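Side-chain contacts in regulating synaptic membrane exocytosis protein 2 (Rattus norvegicus, PDB 2BWQ), which probably acts in synaptic vesicle exocytosis and neurotransmitter release as a Rab3-interacting molecule: residues V22-A27 and P41-Y46; R57-V62 and P68-T73. One frame throughout, in Å; residues are numbered along the deposited sequence.

Contact 1 (V22-A27 and P41-Y46); sequences VTILGA and PYVKIY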
ATOM      1  N   VAL A  22       7.366   5.445  -0.770  1.00 11.60           N
ATOM      2  CA  VAL A  22       6.043   4.935  -0.997  1.00 11.54           C
ATOM      3  C   VAL A  22       5.066   5.743  -0.197  1.00 13.43           C
ATOM      4  O   VAL A  22       5.110   5.656   1.058  1.00 14.37           O
ATOM      5  CB  VAL A  22       6.024   3.457  -0.572  1.00 12.17           C
ATOM      6  CG1 VAL A  22       4.644   2.799  -0.750  1.00 13.88           C
ATOM      7  CG2 VAL A  22       7.066   2.642  -1.318  1.00 13.24           C
ATOM      8  N   THR A  23       4.136   6.436  -0.824  1.00 12.54           N
ATOM      9  CA  THR A  23       3.199   7.257  -0.073  1.00 12.92           C
ATOM     10  C   THR A  23       1.836   6.631  -0.229  1.00 13.12           C
ATOM     11  O   THR A  23       1.386   6.438  -1.359  1.00 12.83           O
ATOM     12  CB  THR A  23       3.176   8.691  -0.613  1.00 13.61           C
ATOM     13  OG1 THR A  23       4.472   9.310  -0.449  1.00 14.87           O
ATOM     14  CG2 THR A  23       2.168   9.545   0.214  1.00 15.52           C
ATOM     15  N   ILE A  24       1.212   6.178   0.868  0.50 12.90           N
ATOM     16  CA  ILE A  24      -0.149   5.599   0.811  0.50 12.28           C
ATOM     17  C   ILE A  24      -1.092   6.720   1.228  0.50 11.75           C
ATOM     18  O   ILE A  24      -1.092   7.148   2.400  0.50 11.13           O
ATOM     19  CB  ILE A  24      -0.221   4.328   1.743  0.50 13.37           C
ATOM     20  CG1 ILE A  24      -1.643   3.838   1.971  0.50 14.05           C
ATOM     21  CG2 ILE A  24       0.382   4.640   3.090  0.50 15.65           C
ATOM     22  CD1 ILE A  24      -2.352   3.376   0.698  0.50 16.41           C
ATOM     23  N   LEU A  25      -1.852   7.217   0.244  0.50 12.48           N
ATOM     24  CA  LEU A  25      -2.660   8.416   0.415  0.50 13.30           C
ATOM     25  C   LEU A  25      -3.919   7.992   1.172  0.50 12.90           C
ATOM     26  O   LEU A  25      -4.055   8.273   2.323  0.50 13.22           O
ATOM     27  CB  LEU A  25      -3.029   9.070  -0.936  0.50 13.33           C
ATOM     28  CG  LEU A  25      -1.844   9.828  -1.532  0.50 14.05           C
ATOM     29  CD1 LEU A  25      -0.898   8.948  -2.320  0.50 15.23           C
ATOM     30  CD2 LEU A  25      -2.359  10.941  -2.409  0.50 16.25           C
ATOM     31  N   GLY A  26      -4.798   7.287   0.495  1.00 14.20           N
ATOM     32  CA  GLY A  26      -6.144   6.964   1.002  1.00 14.41           C
ATOM     33  C   GLY A  26      -6.770   5.901   0.178  1.00 15.14           C
ATOM     34  O   GLY A  26      -6.169   5.429  -0.794  1.00 16.80           O
ATOM     35  N   ALA A  27      -7.961   5.488   0.581  1.00 13.66           N
ATOM     36  CA  ALA A  27      -8.725   4.490  -0.164  1.00 12.47           C
ATOM     37  C   ALA A  27     -10.130   5.020  -0.394  1.00 13.05           C
ATOM     38  O   ALA A  27     -10.560   5.924   0.337  1.00 14.13           O
ATOM     39  CB  ALA A  27      -8.798   3.196   0.657  1.00 13.64           C
ATOM     40  N   PRO A  41      -9.965   0.838   8.854  1.00 12.47           N
ATOM     41  CA  PRO A  41      -8.934   0.326   7.918  1.00 12.07           C
ATOM     42  C   PRO A  41      -7.487   0.757   8.201  1.00 12.75           C
ATOM     43  O   PRO A  41      -7.230   1.902   8.637  1.00 12.24           O
ATOM     44  CB  PRO A  41      -9.439   0.816   6.547  1.00 14.25           C
ATOM     45  CG  PRO A  41     -10.179   2.104   6.885  1.00 15.11           C
ATOM     46  CD  PRO A  41     -10.718   1.966   8.286  1.00 13.31           C
ATOM     47  N   TYR A  42      -6.564  -0.166   7.892  1.00 12.09           N
ATOM     48  CA  TYR A  42      -5.128   0.157   7.834  1.00 12.33           C
ATOM     49  C   TYR A  42      -4.529  -0.585   6.682  1.00 11.96           C
ATOM     50  O   TYR A  42      -5.048  -1.580   6.237  1.00 12.32           O
ATOM     51  CB  TYR A  42      -4.391  -0.104   9.154  1.00 11.27           C
ATOM     52  CG  TYR A  42      -4.285  -1.577   9.504  1.00 13.98           C
ATOM     53  CD1 TYR A  42      -3.146  -2.331   9.092  1.00 14.66           C
ATOM     54  CD2 TYR A  42      -5.236  -2.177  10.349  1.00 13.79           C
ATOM     55  CE1 TYR A  42      -3.007  -3.667   9.456  1.00 16.90           C
ATOM     56  CE2 TYR A  42      -5.109  -3.542  10.681  1.00 17.33           C
ATOM     57  CZ  TYR A  42      -3.960  -4.232  10.253  1.00 16.19           C
ATOM     58  OH  TYR A  42      -3.802  -5.559  10.648  1.00 20.04           O
ATOM     59  N   VAL A  43      -3.371  -0.073   6.259  1.00 12.92           N
ATOM     60  CA  VAL A  43      -2.580  -0.699   5.205  1.00 12.27           C
ATOM     61  C   VAL A  43      -1.264  -1.189   5.754  1.00 12.53           C
ATOM     62  O   VAL A  43      -0.649  -0.516   6.550  1.00 13.09           O
ATOM     63  CB  VAL A  43      -2.299   0.314   4.081  1.00 12.73           C
ATOM     64  CG1 VAL A  43      -1.405  -0.294   3.006  1.00 15.30           C
ATOM     65  CG2 VAL A  43      -3.603   0.689   3.372  1.00 17.39           C
ATOM     66  N   LYS A  44      -0.880  -2.399   5.365  1.00 11.11           N
ATOM     67  CA  LYS A  44       0.437  -2.997   5.655  1.00 11.10           C
ATOM     68  C   LYS A  44       1.194  -3.145   4.357  1.00 11.47           C
ATOM     69  O   LYS A  44       0.603  -3.501   3.318  1.00 12.46           O
ATOM     70  CB  LYS A  44       0.230  -4.379   6.283  1.00 14.37           C
ATOM     71  CG  LYS A  44       1.513  -5.035   6.696  1.00 17.11           C
ATOM     72  CD  LYS A  44       1.226  -6.218   7.665  1.00 22.17           C
ATOM     73  CE  LYS A  44       0.450  -7.336   6.968  1.00 26.71           C
ATOM     74  NZ  LYS A  44       0.170  -8.485   7.893  1.00 31.77           N
ATOM     75  N   ILE A  45       2.481  -2.814   4.421  1.00 13.09           N
ATOM     76  CA  ILE A  45       3.322  -2.990   3.243  1.00 15.40           C
ATOM     77  C   ILE A  45       4.544  -3.786   3.596  1.00 16.30           C
ATOM     78  O   ILE A  45       5.224  -3.466   4.597  1.00 17.41           O
ATOM     79  CB  ILE A  45       3.712  -1.685   2.613  1.00 15.60           C
ATOM     80  CG1 ILE A  45       2.449  -0.883   2.272  1.00 16.81           C
ATOM     81  CG2 ILE A  45       4.544  -1.952   1.336  1.00 17.56           C
ATOM     82  CD1 ILE A  45       2.520   0.406   1.308  1.00 19.47           C
ATOM     83  N   TYR A  46       4.839  -4.816   2.830  1.00 14.64           N
ATOM     84  CA  TYR A  46       6.132  -5.515   2.853  1.00 12.90           C
ATOM     85  C   TYR A  46       6.825  -5.276   1.545  1.00 13.59           C
ATOM     86  O   TYR A  46       6.281  -5.405   0.429  1.00 14.61           O
ATOM     87  CB  TYR A  46       5.982  -7.011   3.032  1.00 14.83           C
ATOM     88  CG  TYR A  46       5.810  -7.501   4.432  1.00 16.13           C
ATOM     89  CD1 TYR A  46       6.891  -7.544   5.286  1.00 19.07           C
ATOM     90  CD2 TYR A  46       4.573  -7.937   4.917  1.00 16.32           C
ATOM     91  CE1 TYR A  46       6.761  -8.015   6.568  1.00 18.47           C
ATOM     92  CE2 TYR A  46       4.449  -8.414   6.232  1.00 16.80           C
ATOM     93  CZ  TYR A  46       5.542  -8.429   7.019  1.00 18.45           C
ATOM     94  OH  TYR A  46       5.402  -8.925   8.325  1.00 21.13           O
TER
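V22 and I45 point at each other from two facing strands and meet tip to tip. The touching atoms are V22 CG1 and I45 CD1, 3.8 Å apart. On V22 the touching methyl is the branch set anti to the backbone N (chi1 179°). On I45 the longer branch does the work. Its CG1 lies anti to the carbonyl carbon, and the chain then runs on extended (chi2 -167°), so that CD1 becomes the leading atom.

I24 and V43 form the second pair, also tip to tip. Here one methyl of V43 meets two atoms of I24. V43 CG2 lies 4.0 Å from I24 CG1 and about as far from I24 CD1. I24 is modelled in two conformers, and this fit belongs to one of them.

No polar group joins the two segments. The backbones are too far apart to pair: the CA atoms of V22 and I45 are 9.4 Å apart, and those of I24 and V43 8.1 Å. Between these two segments the distance is spanned by branched aliphatic side chains, all four of them buried.

Other side chains fill in around the pairs. L11 packs on V22, and W70 touches both I24 and V43. F74 and Y76 lie against I45, while I91 and L93 lie against V43. The contact therefore joins strand 19-28 of one four-stranded antiparallel sheet to strand 41-48 of the other, face to face. Such aliphatic packing between two sheets forms the hydrophobic core of the C2 beta-sandwich.

Contact 2 (R57-V62 and P68-T73); sequences RRTKTV and PKWNQT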
ATOM      1  N   ARG A  57       6.030  -2.040   6.929  1.00 12.20           N
ATOM      2  CA  ARG A  57       5.478  -0.737   7.357  1.00 12.14           C
ATOM      3  C   ARG A  57       3.978  -0.835   7.477  1.00 12.52           C
ATOM      4  O   ARG A  57       3.345  -1.661   6.770  1.00 13.10           O
ATOM      5  CB  ARG A  57       5.758   0.311   6.274  1.00 13.16           C
ATOM      6  CG  ARG A  57       7.232   0.614   6.016  1.00 14.53           C
ATOM      7  CD  ARG A  57       8.023   1.258   7.155  1.00 14.08           C
ATOM      8  NE  ARG A  57       9.378   1.559   6.678  1.00 13.77           N
ATOM      9  CZ  ARG A  57      10.340   0.701   6.594  1.00 12.78           C
ATOM     10  NH1 ARG A  57      10.194  -0.545   7.046  1.00 15.91           N
ATOM     11  NH2 ARG A  57      11.502   1.101   6.055  1.00 14.95           N
ATOM     12  N   ARG A  58       3.380   0.018   8.323  1.00 11.82           N
ATOM     13  CA  ARG A  58       1.936   0.007   8.455  1.00 12.74           C
ATOM     14  C   ARG A  58       1.449   1.426   8.623  1.00 12.93           C
ATOM     15  O   ARG A  58       2.092   2.208   9.328  1.00 13.84           O
ATOM     16  CB  ARG A  58       1.591  -0.738   9.767  1.00 16.58           C
ATOM     17  CG  ARG A  58       1.516  -2.177   9.635  1.00 23.44           C
ATOM     18  CD  ARG A  58       1.068  -2.873  10.934  1.00 26.16           C
ATOM     19  NE  ARG A  58      -0.169  -2.325  11.500  1.00 25.73           N
ATOM     20  CZ  ARG A  58      -1.061  -3.056  12.190  1.00 28.08           C
ATOM     21  NH1 ARG A  58      -0.871  -4.376  12.363  1.00 24.82           N
ATOM     22  NH2 ARG A  58      -2.145  -2.486  12.682  1.00 31.77           N
ATOM     23  N   THR A  59       0.304   1.742   8.015  1.00 13.05           N
ATOM     24  CA  THR A  59      -0.380   2.998   8.372  1.00 12.19           C
ATOM     25  C   THR A  59      -1.019   2.896   9.750  1.00 11.36           C
ATOM     26  O   THR A  59      -1.229   1.809  10.292  1.00 13.37           O
ATOM     27  CB  THR A  59      -1.477   3.371   7.363  1.00 12.67           C
ATOM     28  OG1 THR A  59      -2.547   2.421   7.455  1.00 13.13           O
ATOM     29  CG2 THR A  59      -0.976   3.433   5.900  1.00 15.01           C
ATOM     30  N   LYS A  60      -1.381   4.065  10.261  1.00 12.15           N
ATOM     31  CA  LYS A  60      -2.334   4.116  11.375  1.00 11.97           C
ATOM     32  C   LYS A  60      -3.705   3.562  10.924  1.00 11.01           C
ATOM     33  O   LYS A  60      -3.980   3.373   9.720  1.00 11.11           O
ATOM     34  CB  LYS A  60      -2.481   5.537  11.916  1.00 12.02           C
ATOM     35  CG  LYS A  60      -1.179   6.044  12.505  1.00 15.75           C
ATOM     36  CD  LYS A  60      -1.327   7.506  12.982  1.00 18.34           C
ATOM     37  CE  LYS A  60       0.019   8.057  13.519  1.00 25.02           C
ATOM     38  NZ  LYS A  60      -0.065   9.537  13.772  1.00 27.90           N
ATOM     39  N   THR A  61      -4.547   3.275  11.903  1.00 12.60           N
ATOM     40  CA  THR A  61      -5.887   2.723  11.624  1.00 12.62           C
ATOM     41  C   THR A  61      -6.910   3.842  11.747  1.00 12.26           C
ATOM     42  O   THR A  61      -6.999   4.484  12.774  1.00 13.21           O
ATOM     43  CB  THR A  61      -6.234   1.590  12.617  1.00 11.29           C
ATOM     44  OG1 THR A  61      -5.298   0.500  12.460  1.00 13.16           O
ATOM     45  CG2 THR A  61      -7.605   0.974  12.318  1.00 14.69           C
ATOM     46  N   VAL A  62      -7.639   4.136  10.698  1.00 13.03           N
ATOM     47  CA  VAL A  62      -8.695   5.161  10.780  1.00 13.70           C
ATOM     48  C   VAL A  62      -9.951   4.533  11.363  1.00 13.70           C
ATOM     49  O   VAL A  62     -10.257   3.373  11.041  1.00 14.38           O
ATOM     50  CB  VAL A  62      -8.992   5.775   9.384  1.00 16.06           C
ATOM     51  CG1 VAL A  62     -10.092   6.806   9.486  1.00 15.98           C
ATOM     52  CG2 VAL A  62      -7.716   6.353   8.810  1.00 17.47           C
ATOM     53  N   PRO A  68     -10.878   6.111   3.967  1.00 12.38           N
ATOM     54  CA  PRO A  68      -9.790   6.531   4.877  1.00 12.81           C
ATOM     55  C   PRO A  68      -8.762   7.370   4.156  1.00 12.76           C
ATOM     56  O   PRO A  68      -8.459   7.120   2.981  1.00 13.83           O
ATOM     57  CB  PRO A  68      -9.158   5.196   5.288  1.00 12.96           C
ATOM     58  CG  PRO A  68      -9.449   4.287   4.099  1.00 12.96           C
ATOM     59  CD  PRO A  68     -10.873   4.639   3.753  1.00 12.81           C
ATOM     60  N   LYS A  69      -8.171   8.293   4.874  1.00 14.15           N
ATOM     61  CA  LYS A  69      -7.090   9.149   4.353  1.00 14.04           C
ATOM     62  C   LYS A  69      -5.975   9.026   5.357  1.00 14.58           C
ATOM     63  O   LYS A  69      -6.067   9.479   6.496  1.00 18.06           O
ATOM     64  CB  LYS A  69      -7.538  10.602   4.220  1.00 14.96           C
ATOM     65  CG  LYS A  69      -8.651  10.658   3.223  1.00 18.51           C
ATOM     66  CD  LYS A  69      -9.385  11.958   3.229  1.00 24.77           C
ATOM     67  CE  LYS A  69     -10.418  11.946   2.081  1.00 29.51           C
ATOM     68  NZ  LYS A  69     -11.545  10.962   2.322  1.00 30.62           N
ATOM     69  N   TRP A  70      -4.910   8.389   4.960  1.00 12.87           N
ATOM     70  CA  TRP A  70      -3.753   8.260   5.830  1.00 12.81           C
ATOM     71  C   TRP A  70      -2.667   9.268   5.536  1.00 14.14           C
ATOM     72  O   TRP A  70      -2.049   9.779   6.461  1.00 13.91           O
ATOM     73  CB  TRP A  70      -3.139   6.844   5.692  1.00 13.55           C
ATOM     74  CG  TRP A  70      -4.069   5.699   6.050  1.00 12.70           C
ATOM     75  CD1 TRP A  70      -4.367   5.219   7.326  1.00 14.02           C
ATOM     76  CD2 TRP A  70      -4.783   4.893   5.135  1.00 11.80           C
ATOM     77  NE1 TRP A  70      -5.266   4.176   7.201  1.00 13.02           N
ATOM     78  CE2 TRP A  70      -5.504   3.916   5.867  1.00 12.91           C
ATOM     79  CE3 TRP A  70      -4.899   4.894   3.723  1.00 13.59           C
ATOM     80  CZ2 TRP A  70      -6.316   2.970   5.236  1.00 14.64           C
ATOM     81  CZ3 TRP A  70      -5.675   3.920   3.097  1.00 14.17           C
ATOM     82  CH2 TRP A  70      -6.366   2.951   3.866  1.00 15.30           C
ATOM     83  N   ASN A  71      -2.381   9.479   4.253  1.00 13.01           N
ATOM     84  CA  ASN A  71      -1.315  10.426   3.845  1.00 13.54           C
ATOM     85  C   ASN A  71       0.013  10.182   4.543  1.00 14.37           C
ATOM     86  O   ASN A  71       0.616  11.110   5.077  1.00 16.27           O
ATOM     87  CB  ASN A  71      -1.791  11.884   4.025  1.00 14.63           C
ATOM     88  CG  ASN A  71      -3.055  12.143   3.281  1.00 13.82           C
ATOM     89  OD1 ASN A  71      -3.128  11.781   2.126  1.00 16.89           O
ATOM     90  ND2 ASN A  71      -4.077  12.667   3.971  1.00 17.97           N
ATOM     91  N   GLN A  72       0.482   8.930   4.515  1.00 13.71           N
ATOM     92  CA  GLN A  72       1.728   8.540   5.171  1.00 14.07           C
ATOM     93  C   GLN A  72       2.768   8.162   4.130  1.00 12.36           C
ATOM     94  O   GLN A  72       2.443   7.472   3.150  1.00 14.84           O
ATOM     95  CB  GLN A  72       1.462   7.386   6.118  1.00 12.57           C
ATOM     96  CG  GLN A  72       0.745   7.859   7.413  1.00 14.72           C
ATOM     97  CD  GLN A  72       0.542   6.728   8.406  1.00 14.81           C
ATOM     98  OE1 GLN A  72      -0.589   6.292   8.634  1.00 13.94           O
ATOM     99  NE2 GLN A  72       1.623   6.299   9.036  1.00 14.84           N
ATOM    100  N   THR A  73       4.006   8.579   4.361  1.00 12.51           N
ATOM    101  CA  THR A  73       5.126   8.278   3.473  1.00 12.31           C
ATOM    102  C   THR A  73       6.084   7.362   4.176  1.00 12.42           C
ATOM    103  O   THR A  73       6.581   7.644   5.275  1.00 12.60           O
ATOM    104  CB  THR A  73       5.792   9.536   3.095  1.00 12.88           C
ATOM    105  OG1 THR A  73       4.909  10.318   2.261  1.00 15.57           O
ATOM    106  CG2 THR A  73       7.074   9.293   2.228  1.00 13.93           C
TER
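T59 OG1 sits between its own backbone N and carbonyl carbon (chi1 68°), which brings it over one face of the W70 indole. W70 holds CG anti to its carbonyl carbon, and its second torsion (chi2 -81°) turns the ring across the chain, one face to T59. OG1 lies 3.2 Å above the ring plane, toward the rim. T59 CB makes a CH-pi contact, 3.8 Å from the centroid of the five-membered ring. T59 OG1 donates to K60 O at 2.8 Å and accepts a bond from V43 N, which fixes its rotation.

P68 CB lies 3.6 Å from the plane on the opposite face of the indole. V62 CG2 comes in obliquely, 3.8 Å from W70 CD1. With an alanine here, the ring between T59 and P68 would be gone, and a gap would probably open beside V62.

Q72 reaches across with an extended chain. Its OE1 accepts K60 N at 2.9 Å, in the amide plane and on a lone pair, with an N-H...O angle of 160°. N71 and Q72 together lie opposite I24 of the neighbouring strand, a G1 beta bulge. Strand 69-76 pairs here with strand 19-28, while the segment after strand 56-58 runs beside strand 41-48 of the other sheet.

The two contacts are immediate neighbours, with centres about 5 Å apart. Along the chain they come in series: both segments of contact 1 precede those of contact 2. Both span the same two sheets of the C2 domain. Strands 19-28 and 69-76 are neighbours in one sheet, and strands 41-48 and 56-58 are neighbours in the other. Probable backbone hydrogen bonds tie the contacts together within each sheet. L25 O lies 2.8 Å from W70 N, and I45 N lies 2.8 Å from R57 O. Contact 1 belongs to the buried core near the centre of the chain. Contact 2 continues that packing outward to the partly exposed sandwich edge, where strands 56-58 and 69-76 are outermost.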